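Local coordinates for protein Pa14_01140 (Pseudomonas aeruginosa, PDB 6OX6) that acts as the immunity protein of the type VI secretion effector Tas1, binding the toxin and probably preventing its early activation, at residues 7-11 and 12-16; 16-20 and 21-25; 53-56 and 57-61. One frame throughout, in Å; residues are numbered along the deposited sequence. Where two conformers were deposited one is given.

All three contacts are local, each within one unbroken run of chain. Contact 1 is partly buried, where helix 7-11 turns into strand 14-18. Contact 2 follows on the same strand, shares Ile16, and is the hairpin to strand 23-28, buried along its strands and more open at the turn. Contact 3 is one stretch of helix 53-61, also largely buried. Contact 1 relies on one backbone bond and apolar packing, contact 2 on a ladder of backbone bonds, contact 3 on helical bonds with a salt bridge. Contacts 1 and 3 meet through apolar side chains. Glu21 OE2 of contact 2 pairs with Arg53 NH1 of contact 3, close to the bound Tas1.

Contact 1 of 3, residues 7-11 and 12-16; sequences EAFAR and RDIYI
The backbone N of Arg12 donates to Ala8 O at 3.0 Å, with an N-H...O angle of 150°. This i to i+4 bond closes the last turn of helix 7-11. Arg12 is the first residue to leave helical geometry, and the chain runs out from there into strand 14-18. Ile14 folds back against the helix. Ile14 CD1 lies 4.0 Å from Ala8 CB. Ile14 CG1 sits over one face of the Phe9 ring, toward the rim, 4.1 Å from Phe9 CD2. The two side chains cross at about a right angle. Ile16 CD1 comes to the edge of the same ring, 4.4 Å from Phe9 CZ. The Phe9 side chain starts away from the strand, but CG stands anti to the carbonyl carbon (chi1 -73°), and the ring reaches back to both isoleucines. Arg11 and Arg12 run alongside each other. Arg11 NH2 is 3.9 Å from Arg12 NE, and the guanidinium planes are 39° apart. Arg11 NH1 makes a long salt bridge with Glu7 OE2. Arg12 NH1 forms a salt bridge with Glu64, which probably eases the proximity of the two positive charges. Phe9 O accepts from Trp27 NE1, and the Phe9 ring meets that of Trp27 edge-to-face. The contact thus joins helix 7-11 to strands 14-18 and 23-28, with Leu59 of helix 53-61 packed on Phe9 and Ile16.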
ATOM      1  N   GLU B   7      -4.110   5.432 -21.648  1.00 38.22           N
ATOM      2  CA  GLU B   7      -4.653   6.419 -22.575  1.00 37.41           C
ATOM      3  C   GLU B   7      -4.529   7.853 -22.066  1.00 36.09           C
ATOM      4  O   GLU B   7      -4.039   8.735 -22.786  1.00 34.78           O
ATOM      5  CB  GLU B   7      -6.101   6.065 -22.915  1.00 43.35           C
ATOM      6  CG  GLU B   7      -6.085   5.455 -24.323  1.00 46.94           C
ATOM      7  CD  GLU B   7      -7.511   5.097 -24.804  1.00 50.93           C
ATOM      8  OE1 GLU B   7      -7.797   3.944 -25.242  1.00 56.54           O
ATOM      9  OE2 GLU B   7      -8.316   6.079 -24.859  1.00 44.15           O
ATOM     10  N   ALA B   8      -4.918   8.089 -20.812  1.00 35.64           N
ATOM     11  CA  ALA B   8      -4.991   9.442 -20.264  1.00 36.07           C
ATOM     12  C   ALA B   8      -3.621  10.105 -20.169  1.00 36.53           C
ATOM     13  O   ALA B   8      -3.475  11.300 -20.474  1.00 31.46           O
ATOM     14  CB  ALA B   8      -5.634   9.399 -18.878  1.00 38.87           C
ATOM     15  N   PHE B   9      -2.614   9.357 -19.692  1.00 31.80           N
ATOM     16  CA  PHE B   9      -1.274   9.900 -19.539  1.00 30.82           C
ATOM     17  C   PHE B   9      -0.658  10.297 -20.873  1.00 31.28           C
ATOM     18  O   PHE B   9       0.241  11.144 -20.925  1.00 31.82           O
ATOM     19  CB  PHE B   9      -0.397   8.860 -18.841  1.00 31.13           C
ATOM     20  CG  PHE B   9      -0.712   8.710 -17.387  1.00 31.02           C
ATOM     21  CD1 PHE B   9      -1.668   7.800 -16.964  1.00 32.54           C
ATOM     22  CD2 PHE B   9      -0.095   9.522 -16.452  1.00 29.87           C
ATOM     23  CE1 PHE B   9      -1.980   7.679 -15.618  1.00 33.16           C
ATOM     24  CE2 PHE B   9      -0.394   9.407 -15.101  1.00 34.64           C
ATOM     25  CZ  PHE B   9      -1.347   8.481 -14.685  1.00 32.63           C
ATOM     26  N   ALA B  10      -1.074   9.659 -21.948  1.00 36.56           N
ATOM     27  CA  ALA B  10      -0.581  10.085 -23.241  1.00 40.68           C
ATOM     28  C   ALA B  10      -1.410  11.213 -23.823  1.00 46.37           C
ATOM     29  O   ALA B  10      -0.912  11.932 -24.690  1.00 51.57           O
ATOM     30  CB  ALA B  10      -0.543   8.913 -24.217  1.00 41.03           C
ATOM     31  N   ARG B  11      -2.668  11.300 -23.400  1.00 45.98           N
ATOM     32  CA  ARG B  11      -3.595  12.362 -23.793  1.00 50.96           C
ATOM     33  C   ARG B  11      -3.320  13.784 -23.254  1.00 44.48           C
ATOM     34  O   ARG B  11      -3.477  14.765 -23.982  1.00 45.78           O
ATOM     35  CB  ARG B  11      -5.033  11.956 -23.453  1.00 55.17           C
ATOM     36  CG  ARG B  11      -5.706  11.104 -24.516  1.00 63.27           C
ATOM     37  CD  ARG B  11      -7.170  11.478 -24.679  1.00 67.97           C
ATOM     38  NE  ARG B  11      -7.829  11.679 -23.393  1.00 72.25           N
ATOM     39  CZ  ARG B  11      -8.173  10.695 -22.567  1.00 73.08           C
ATOM     40  NH1 ARG B  11      -7.920   9.435 -22.892  1.00 71.68           N
ATOM     41  NH2 ARG B  11      -8.769  10.972 -21.415  1.00 71.84           N
ATOM     42  N   ARG B  12      -2.916  13.889 -21.986  1.00 38.39           N
ATOM     43  CA  ARG B  12      -2.723  15.178 -21.341  1.00 38.00           C
ATOM     44  C   ARG B  12      -2.072  15.118 -19.971  1.00 37.29           C
ATOM     45  O   ARG B  12      -1.868  14.046 -19.416  1.00 36.73           O
ATOM     46  CB  ARG B  12      -4.116  15.754 -21.072  1.00 41.06           C
ATOM     47  CG  ARG B  12      -4.894  14.900 -20.077  1.00 40.61           C
ATOM     48  CD  ARG B  12      -6.398  15.120 -20.099  1.00 46.72           C
ATOM     49  NE  ARG B  12      -7.105  13.951 -19.585  1.00 50.02           N
ATOM     50  CZ  ARG B  12      -7.340  13.724 -18.297  1.00 50.11           C
ATOM     51  NH1 ARG B  12      -6.937  14.591 -17.387  1.00 54.65           N
ATOM     52  NH2 ARG B  12      -7.980  12.629 -17.919  1.00 43.76           N
ATOM     53  N   ASP B  13      -1.735  16.291 -19.443  1.00 35.15           N
ATOM     54  CA  ASP B  13      -1.285  16.408 -18.073  1.00 34.21           C
ATOM     55  C   ASP B  13      -2.306  15.799 -17.119  1.00 35.67           C
ATOM     56  O   ASP B  13      -3.516  15.884 -17.335  1.00 31.56           O
ATOM     57  CB  ASP B  13      -1.046  17.875 -17.724  1.00 40.16           C
ATOM     58  CG  ASP B  13       0.143  18.481 -18.480  1.00 45.13           C
ATOM     59  OD1 ASP B  13       0.769  17.794 -19.324  1.00 44.06           O
ATOM     60  OD2 ASP B  13       0.483  19.642 -18.178  1.00 46.30           O
ATOM     61  N   ILE B  14      -1.799  15.170 -16.062  1.00 27.86           N
ATOM     62  CA  ILE B  14      -2.611  14.455 -15.083  1.00 26.24           C
ATOM     63  C   ILE B  14      -2.159  14.876 -13.692  1.00 28.21           C
ATOM     64  O   ILE B  14      -0.958  14.819 -13.379  1.00 25.77           O
ATOM     65  CB  ILE B  14      -2.474  12.928 -15.239  1.00 28.67           C
ATOM     66  CG1 ILE B  14      -2.890  12.466 -16.644  1.00 28.27           C
ATOM     67  CG2 ILE B  14      -3.269  12.203 -14.138  1.00 29.75           C
ATOM     68  CD1 ILE B  14      -4.320  12.590 -16.897  1.00 32.50           C
ATOM     69  N   TYR B  15      -3.119  15.252 -12.848  1.00 24.30           N
ATOM     70  CA  TYR B  15      -2.856  15.653 -11.471  1.00 24.62           C
ATOM     71  C   TYR B  15      -3.622  14.714 -10.541  1.00 29.90           C
ATOM     72  O   TYR B  15      -4.812  14.448 -10.760  1.00 24.19           O
ATOM     73  CB  TYR B  15      -3.250  17.119 -11.241  1.00 27.42           C
ATOM     74  CG  TYR B  15      -2.506  18.079 -12.169  1.00 31.80           C
ATOM     75  CD1 TYR B  15      -2.975  18.339 -13.462  1.00 32.26           C
ATOM     76  CD2 TYR B  15      -1.321  18.695 -11.765  1.00 34.07           C
ATOM     77  CE1 TYR B  15      -2.295  19.219 -14.325  1.00 35.39           C
ATOM     78  CE2 TYR B  15      -0.634  19.594 -12.614  1.00 35.29           C
ATOM     79  CZ  TYR B  15      -1.129  19.844 -13.886  1.00 40.05           C
ATOM     80  OH  TYR B  15      -0.435  20.718 -14.713  1.00 48.07           O
ATOM     81  N   ILE B  16      -2.940  14.251  -9.493  1.00 24.43           N
ATOM     82  CA  ILE B  16      -3.350  13.115  -8.683  1.00 27.16           C
ATOM     83  C   ILE B  16      -3.288  13.496  -7.216  1.00 27.77           C
ATOM     84  O   ILE B  16      -2.289  14.073  -6.773  1.00 28.02           O
ATOM     85  CB  ILE B  16      -2.421  11.922  -8.945  1.00 24.70           C
ATOM     86  CG1 ILE B  16      -2.584  11.455 -10.384  1.00 25.27           C
ATOM     87  CG2 ILE B  16      -2.663  10.845  -7.953  1.00 23.71           C
ATOM     88  CD1 ILE B  16      -1.476  10.528 -10.816  1.00 29.71           C
TER

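Contact 2 of 3, residues 16-20 and 21-25; sequences IDYDF and EDVTY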
ATOM      1  N   ILE B  16      -2.940  14.251  -9.493  1.00 24.43           N
ATOM      2  CA  ILE B  16      -3.350  13.115  -8.683  1.00 27.16           C
ATOM      3  C   ILE B  16      -3.288  13.496  -7.216  1.00 27.77           C
ATOM      4  O   ILE B  16      -2.289  14.073  -6.773  1.00 28.02           O
ATOM      5  CB  ILE B  16      -2.421  11.922  -8.945  1.00 24.70           C
ATOM      6  CG1 ILE B  16      -2.584  11.455 -10.384  1.00 25.27           C
ATOM      7  CG2 ILE B  16      -2.663  10.845  -7.953  1.00 23.71           C
ATOM      8  CD1 ILE B  16      -1.476  10.528 -10.816  1.00 29.71           C
ATOM      9  N   ASP B  17      -4.346  13.170  -6.463  1.00 22.54           N
ATOM     10  CA  ASP B  17      -4.361  13.289  -5.012  1.00 25.95           C
ATOM     11  C   ASP B  17      -4.478  11.893  -4.402  1.00 22.56           C
ATOM     12  O   ASP B  17      -5.366  11.126  -4.775  1.00 21.97           O
ATOM     13  CB  ASP B  17      -5.529  14.164  -4.553  1.00 31.73           C
ATOM     14  CG  ASP B  17      -5.657  14.231  -3.032  1.00 38.56           C
ATOM     15  OD1 ASP B  17      -4.633  14.057  -2.330  1.00 34.28           O
ATOM     16  OD2 ASP B  17      -6.796  14.442  -2.535  1.00 44.85           O
ATOM     17  N   TYR B  18      -3.611  11.571  -3.465  1.00 21.15           N
ATOM     18  CA  TYR B  18      -3.651  10.278  -2.775  1.00 24.17           C
ATOM     19  C   TYR B  18      -3.739  10.603  -1.291  1.00 24.86           C
ATOM     20  O   TYR B  18      -2.705  10.804  -0.641  1.00 26.35           O
ATOM     21  CB  TYR B  18      -2.406   9.452  -3.114  1.00 19.51           C
ATOM     22  CG  TYR B  18      -2.303   8.070  -2.460  1.00 19.38           C
ATOM     23  CD1 TYR B  18      -3.445   7.333  -2.107  1.00 19.83           C
ATOM     24  CD2 TYR B  18      -1.049   7.496  -2.211  1.00 19.38           C
ATOM     25  CE1 TYR B  18      -3.340   6.059  -1.517  1.00 20.08           C
ATOM     26  CE2 TYR B  18      -0.947   6.231  -1.619  1.00 24.48           C
ATOM     27  CZ  TYR B  18      -2.101   5.522  -1.300  1.00 21.29           C
ATOM     28  OH  TYR B  18      -1.983   4.288  -0.709  1.00 24.17           O
ATOM     29  N   ASP B  19      -4.962  10.670  -0.749  1.00 27.51           N
ATOM     30  CA  ASP B  19      -5.084  11.182   0.613  0.50 32.53           C
ATOM     31  C   ASP B  19      -4.529  10.212   1.650  1.00 34.49           C
ATOM     32  O   ASP B  19      -4.027  10.670   2.686  1.00 34.19           O
ATOM     33  CB  ASP B  19      -6.528  11.553   0.959  0.50 36.29           C
ATOM     34  CG  ASP B  19      -6.596  12.687   1.998  0.50 41.61           C
ATOM     35  OD1 ASP B  19      -6.250  12.439   3.171  0.50 42.52           O
ATOM     36  OD2 ASP B  19      -6.963  13.830   1.650  0.50 45.03           O
ATOM     37  N   PHE B  20      -4.542   8.898   1.385  1.00 30.44           N
ATOM     38  CA  PHE B  20      -4.016   7.962   2.380  1.00 26.64           C
ATOM     39  C   PHE B  20      -2.602   8.333   2.828  1.00 26.97           C
ATOM     40  O   PHE B  20      -2.295   8.255   4.018  1.00 28.51           O
ATOM     41  CB  PHE B  20      -4.055   6.525   1.855  1.00 22.64           C
ATOM     42  CG  PHE B  20      -3.684   5.497   2.901  1.00 28.03           C
ATOM     43  CD1 PHE B  20      -4.452   5.340   4.051  1.00 28.56           C
ATOM     44  CD2 PHE B  20      -2.535   4.721   2.752  1.00 27.91           C
ATOM     45  CE1 PHE B  20      -4.101   4.395   5.023  1.00 35.44           C
ATOM     46  CE2 PHE B  20      -2.172   3.769   3.719  1.00 31.24           C
ATOM     47  CZ  PHE B  20      -2.957   3.612   4.864  1.00 35.18           C
ATOM     48  N   GLU B  21      -1.739   8.777   1.907  1.00 23.51           N
ATOM     49  CA  GLU B  21      -0.383   9.183   2.276  1.00 24.43           C
ATOM     50  C   GLU B  21      -0.152  10.679   2.103  1.00 26.97           C
ATOM     51  O   GLU B  21       0.993  11.113   1.972  1.00 26.36           O
ATOM     52  CB  GLU B  21       0.673   8.400   1.482  1.00 27.67           C
ATOM     53  CG  GLU B  21       0.662   6.867   1.698  1.00 28.56           C
ATOM     54  CD  GLU B  21       2.044   6.262   1.910  1.00 32.88           C
ATOM     55  OE1 GLU B  21       2.997   6.978   2.310  1.00 33.82           O
ATOM     56  OE2 GLU B  21       2.188   5.058   1.631  1.00 30.42           O
ATOM     57  N   ASP B  22      -1.201  11.491   2.104  1.00 25.31           N
ATOM     58  CA  ASP B  22      -1.019  12.959   2.093  1.00 30.66           C
ATOM     59  C   ASP B  22      -0.058  13.421   0.985  1.00 25.29           C
ATOM     60  O   ASP B  22       0.845  14.226   1.207  1.00 24.25           O
ATOM     61  CB  ASP B  22      -0.517  13.439   3.456  1.00 34.09           C
ATOM     62  CG  ASP B  22      -1.595  13.394   4.532  1.00 40.27           C
ATOM     63  OD1 ASP B  22      -2.746  13.051   4.209  1.00 40.22           O
ATOM     64  OD2 ASP B  22      -1.282  13.711   5.699  1.00 46.35           O
ATOM     65  N   VAL B  23      -0.236  12.891  -0.221  1.00 22.88           N
ATOM     66  CA  VAL B  23       0.697  13.164  -1.305  1.00 23.25           C
ATOM     67  C   VAL B  23      -0.087  13.457  -2.582  1.00 22.68           C
ATOM     68  O   VAL B  23      -1.197  12.941  -2.785  1.00 19.93           O
ATOM     69  CB  VAL B  23       1.707  11.998  -1.488  1.00 24.38           C
ATOM     70  CG1 VAL B  23       1.014  10.630  -1.835  1.00 21.05           C
ATOM     71  CG2 VAL B  23       2.770  12.367  -2.485  1.00 24.48           C
ATOM     72  N   THR B  24       0.481  14.341  -3.418  1.00 21.92           N
ATOM     73  CA  THR B  24      -0.014  14.638  -4.757  1.00 18.16           C
ATOM     74  C   THR B  24       1.111  14.511  -5.788  1.00 23.75           C
ATOM     75  O   THR B  24       2.303  14.630  -5.479  1.00 24.14           O
ATOM     76  CB  THR B  24      -0.637  16.051  -4.839  1.00 21.72           C
ATOM     77  OG1 THR B  24       0.397  17.059  -4.786  1.00 20.80           O
ATOM     78  CG2 THR B  24      -1.606  16.260  -3.676  1.00 19.19           C
ATOM     79  N   TYR B  25       0.716  14.281  -7.037  1.00 19.88           N
ATOM     80  CA  TYR B  25       1.647  14.125  -8.144  1.00 23.25           C
ATOM     81  C   TYR B  25       1.176  14.956  -9.320  1.00 26.10           C
ATOM     82  O   TYR B  25      -0.034  15.199  -9.496  1.00 23.93           O
ATOM     83  CB  TYR B  25       1.791  12.649  -8.599  1.00 24.00           C
ATOM     84  CG  TYR B  25       2.434  11.764  -7.547  1.00 23.27           C
ATOM     85  CD1 TYR B  25       1.658  11.044  -6.660  1.00 16.62           C
ATOM     86  CD2 TYR B  25       3.812  11.692  -7.416  1.00 22.75           C
ATOM     87  CE1 TYR B  25       2.230  10.256  -5.699  1.00 20.72           C
ATOM     88  CE2 TYR B  25       4.393  10.903  -6.469  1.00 21.47           C
ATOM     89  CZ  TYR B  25       3.605  10.189  -5.614  1.00 23.36           C
ATOM     90  OH  TYR B  25       4.176   9.396  -4.659  1.00 22.40           O
TER
HETATM   91  O   HOH W   1       0.199   3.527   0.103  1.00 28.09           O
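Backbone bonds hold residues 16-20 to 21-25 as an antiparallel beta hairpin. Ile16 and Tyr25 form a hydrogen-bonded pair, with Tyr25 N to Ile16 O at 3.0 Å. Tyr18 N donates to Val23 O at 2.9 Å, and Val23 N returns a longer bond to Tyr18 O. Asp22 and Val23 both face Tyr18, a G1 beta bulge. In the turn, Asp22 N binds Asp19 O at 3.0 Å from above the carbonyl plane.

Apolar packing centres on Tyr18. Its CG is anti to the backbone N (chi1 180°), which brings Tyr18 CD2 to 3.8 Å from Val23 CG1. Tyr18 CE2 lies 3.7 Å from Glu21 CG. On the same face of the sheet, Ile16 CB lies 4.3 Å from Tyr25 CB.

Among polar groups, the backbone N of Glu21 sits over the centre of the Tyr18 ring. A water donates to Glu21 OE2 at 2.9 Å. It comes so close to Tyr18 OH that this second link is doubtful. Glu21 OE1 meets Lys305 and Tyr297 of the Tas1 chain.

The hairpin lies between strands 63-65 and 33-38 in the sheet, and helix 53-61 packs on the face bearing Ile16, Tyr18 and Tyr25.

Contact 3 of 3, residues 53-56 and 57-61; sequences RLFN and DALRF
Residues 53-61 form one alpha-helix, in which Arg53 meets Asp57 and Phe55 meets Leu59 one turn on. Four consecutive i to i+4 backbone bonds join residues 53-56 to 57-60, the shortest from Ala58 N to Leu54 O at 2.8 Å. A salt bridge lies beside them. Arg53 NH1 donates to Asp57 OD2 at 2.9 Å, with an N-H...O angle of 146°. The oxygen lies near the guanidinium plane, at its edge, but the nitrogen meets the carboxylate from above its plane. The two planes are 79° apart. The Arg53 chain bends at chi2 and chi3, which curls its end back to Asp57. A water donates to both Arg53 O and Asp57 OD1, 2.8 Å from the latter. The carboxylate is thus held through both oxygens. Arg53 NH2 pairs with Asp296 of the Tas1 chain. On the apolar side, Leu59 CG lies over one face of the Phe55 ring, 4.2 Å from its centroid, a CH-pi contact. Leu59 CD1 comes within 3.6 Å of Phe55 CE2. Arg60 NH2 forms a salt bridge with Asp341 of the Tas1 chain. The helix packs on the sheet: Ala58 and Leu59 lie against strand 14-18, Leu54 against Tyr25 of strand 23-28, and Phe55 against Ile34 of strand 33-38.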
ATOM      1  N   ARG B  53       7.333   3.149  -5.910  1.00 21.09           N
ATOM      2  CA  ARG B  53       6.303   2.454  -5.141  1.00 20.86           C
ATOM      3  C   ARG B  53       5.124   3.371  -4.819  1.00 19.07           C
ATOM      4  O   ARG B  53       3.964   3.030  -5.062  1.00 17.66           O
ATOM      5  CB  ARG B  53       6.930   1.913  -3.850  1.00 29.35           C
ATOM      6  CG  ARG B  53       6.081   0.880  -3.108  1.00 36.27           C
ATOM      7  CD  ARG B  53       5.065   1.527  -2.142  1.00 39.38           C
ATOM      8  NE  ARG B  53       5.647   2.577  -1.296  1.00 42.24           N
ATOM      9  CZ  ARG B  53       4.951   3.304  -0.417  1.00 44.19           C
ATOM     10  NH1 ARG B  53       3.646   3.114  -0.287  1.00 44.12           N
ATOM     11  NH2 ARG B  53       5.551   4.240   0.319  1.00 45.85           N
ATOM     12  N   LEU B  54       5.404   4.517  -4.213  1.00 19.56           N
ATOM     13  CA  LEU B  54       4.323   5.367  -3.718  1.00 18.69           C
ATOM     14  C   LEU B  54       3.538   5.967  -4.880  1.00 16.99           C
ATOM     15  O   LEU B  54       2.303   6.065  -4.836  1.00 18.65           O
ATOM     16  CB  LEU B  54       4.916   6.451  -2.811  1.00 20.35           C
ATOM     17  CG  LEU B  54       4.000   7.508  -2.184  1.00 25.02           C
ATOM     18  CD1 LEU B  54       2.978   6.813  -1.291  1.00 21.62           C
ATOM     19  CD2 LEU B  54       4.833   8.563  -1.396  1.00 22.40           C
ATOM     20  N   PHE B  55       4.227   6.292  -5.971  1.00 18.01           N
ATOM     21  CA  PHE B  55       3.529   6.759  -7.163  1.00 18.84           C
ATOM     22  C   PHE B  55       2.546   5.715  -7.698  1.00 19.72           C
ATOM     23  O   PHE B  55       1.397   6.038  -8.022  1.00 16.55           O
ATOM     24  CB  PHE B  55       4.531   7.117  -8.251  1.00 16.72           C
ATOM     25  CG  PHE B  55       3.867   7.477  -9.567  1.00 18.78           C
ATOM     26  CD1 PHE B  55       3.101   8.632  -9.668  1.00 19.63           C
ATOM     27  CD2 PHE B  55       3.974   6.643 -10.679  1.00 19.71           C
ATOM     28  CE1 PHE B  55       2.485   8.976 -10.853  1.00 20.48           C
ATOM     29  CE2 PHE B  55       3.344   6.987 -11.883  1.00 20.83           C
ATOM     30  CZ  PHE B  55       2.604   8.149 -11.968  1.00 19.55           C
ATOM     31  N   ASN B  56       2.998   4.467  -7.842  1.00 18.69           N
ATOM     32  CA  ASN B  56       2.092   3.429  -8.311  1.00 20.28           C
ATOM     33  C   ASN B  56       0.972   3.161  -7.302  1.00 23.05           C
ATOM     34  O   ASN B  56      -0.139   2.803  -7.697  1.00 19.73           O
ATOM     35  CB  ASN B  56       2.883   2.155  -8.623  1.00 19.95           C
ATOM     36  CG  ASN B  56       3.608   2.257  -9.969  1.00 23.52           C
ATOM     37  OD1 ASN B  56       3.034   1.927 -11.001  1.00 19.90           O
ATOM     38  ND2 ASN B  56       4.842   2.735  -9.964  1.00 20.51           N
ATOM     39  N   ASP B  57       1.223   3.359  -6.001  1.00 19.30           N
ATOM     40  CA  ASP B  57       0.109   3.301  -5.050  1.00 16.05           C
ATOM     41  C   ASP B  57      -0.894   4.413  -5.328  1.00 20.60           C
ATOM     42  O   ASP B  57      -2.114   4.203  -5.247  1.00 23.27           O
ATOM     43  CB  ASP B  57       0.609   3.379  -3.606  1.00 23.09           C
ATOM     44  CG  ASP B  57       1.095   2.031  -3.075  1.00 33.86           C
ATOM     45  OD1 ASP B  57       1.077   1.053  -3.835  1.00 35.34           O
ATOM     46  OD2 ASP B  57       1.486   1.937  -1.886  1.00 38.58           O
ATOM     47  N   ALA B  58      -0.390   5.606  -5.639  1.00 14.41           N
ATOM     48  CA  ALA B  58      -1.255   6.743  -5.937  1.00 16.50           C
ATOM     49  C   ALA B  58      -2.104   6.471  -7.162  1.00 15.78           C
ATOM     50  O   ALA B  58      -3.286   6.831  -7.197  1.00 17.51           O
ATOM     51  CB  ALA B  58      -0.412   8.001  -6.130  1.00 13.03           C
ATOM     52  N   LEU B  59      -1.543   5.788  -8.161  1.00 17.44           N
ATOM     53  CA  LEU B  59      -2.349   5.438  -9.329  1.00 15.97           C
ATOM     54  C   LEU B  59      -3.447   4.471  -8.957  1.00 21.48           C
ATOM     55  O   LEU B  59      -4.572   4.578  -9.465  1.00 21.19           O
ATOM     56  CB  LEU B  59      -1.498   4.824 -10.429  1.00 14.36           C
ATOM     57  CG  LEU B  59      -0.374   5.708 -10.939  1.00 20.50           C
ATOM     58  CD1 LEU B  59       0.293   5.074 -12.171  1.00 24.63           C
ATOM     59  CD2 LEU B  59      -0.923   7.071 -11.278  1.00 18.81           C
ATOM     60  N   ARG B  60      -3.149   3.514  -8.072  1.00 18.26           N
ATOM     61  CA  ARG B  60      -4.141   2.483  -7.831  1.00 19.26           C
ATOM     62  C   ARG B  60      -5.245   2.996  -6.937  1.00 17.36           C
ATOM     63  O   ARG B  60      -6.409   2.639  -7.129  1.00 15.36           O
ATOM     64  CB  ARG B  60      -3.491   1.230  -7.230  1.00 18.34           C
ATOM     65  CG  ARG B  60      -2.585   0.493  -8.221  1.00 19.22           C
ATOM     66  CD  ARG B  60      -1.878  -0.667  -7.537  1.00 17.19           C
ATOM     67  NE  ARG B  60      -2.810  -1.659  -6.991  1.00 19.77           N
ATOM     68  CZ  ARG B  60      -2.416  -2.694  -6.258  1.00 24.99           C
ATOM     69  NH1 ARG B  60      -1.113  -2.840  -5.952  1.00 22.98           N
ATOM     70  NH2 ARG B  60      -3.307  -3.558  -5.811  1.00 27.13           N
ATOM     71  N   PHE B  61      -4.902   3.830  -5.961  1.00 14.04           N
ATOM     72  CA  PHE B  61      -5.820   4.132  -4.876  1.00 17.27           C
ATOM     73  C   PHE B  61      -6.153   5.609  -4.749  1.00 15.56           C
ATOM     74  O   PHE B  61      -7.000   5.951  -3.925  1.00 21.43           O
ATOM     75  CB  PHE B  61      -5.248   3.615  -3.547  1.00 22.02           C
ATOM     76  CG  PHE B  61      -4.763   2.176  -3.608  1.00 24.03           C
ATOM     77  CD1 PHE B  61      -5.636   1.147  -3.963  1.00 23.89           C
ATOM     78  CD2 PHE B  61      -3.457   1.853  -3.266  1.00 21.55           C
ATOM     79  CE1 PHE B  61      -5.199  -0.178  -4.007  1.00 22.99           C
ATOM     80  CE2 PHE B  61      -2.998   0.518  -3.301  1.00 25.19           C
ATOM     81  CZ  PHE B  61      -3.871  -0.493  -3.683  1.00 22.95           C
TER
HETATM   82  O   HOH W   2       3.238   0.451  -5.575  1.00 23.42           O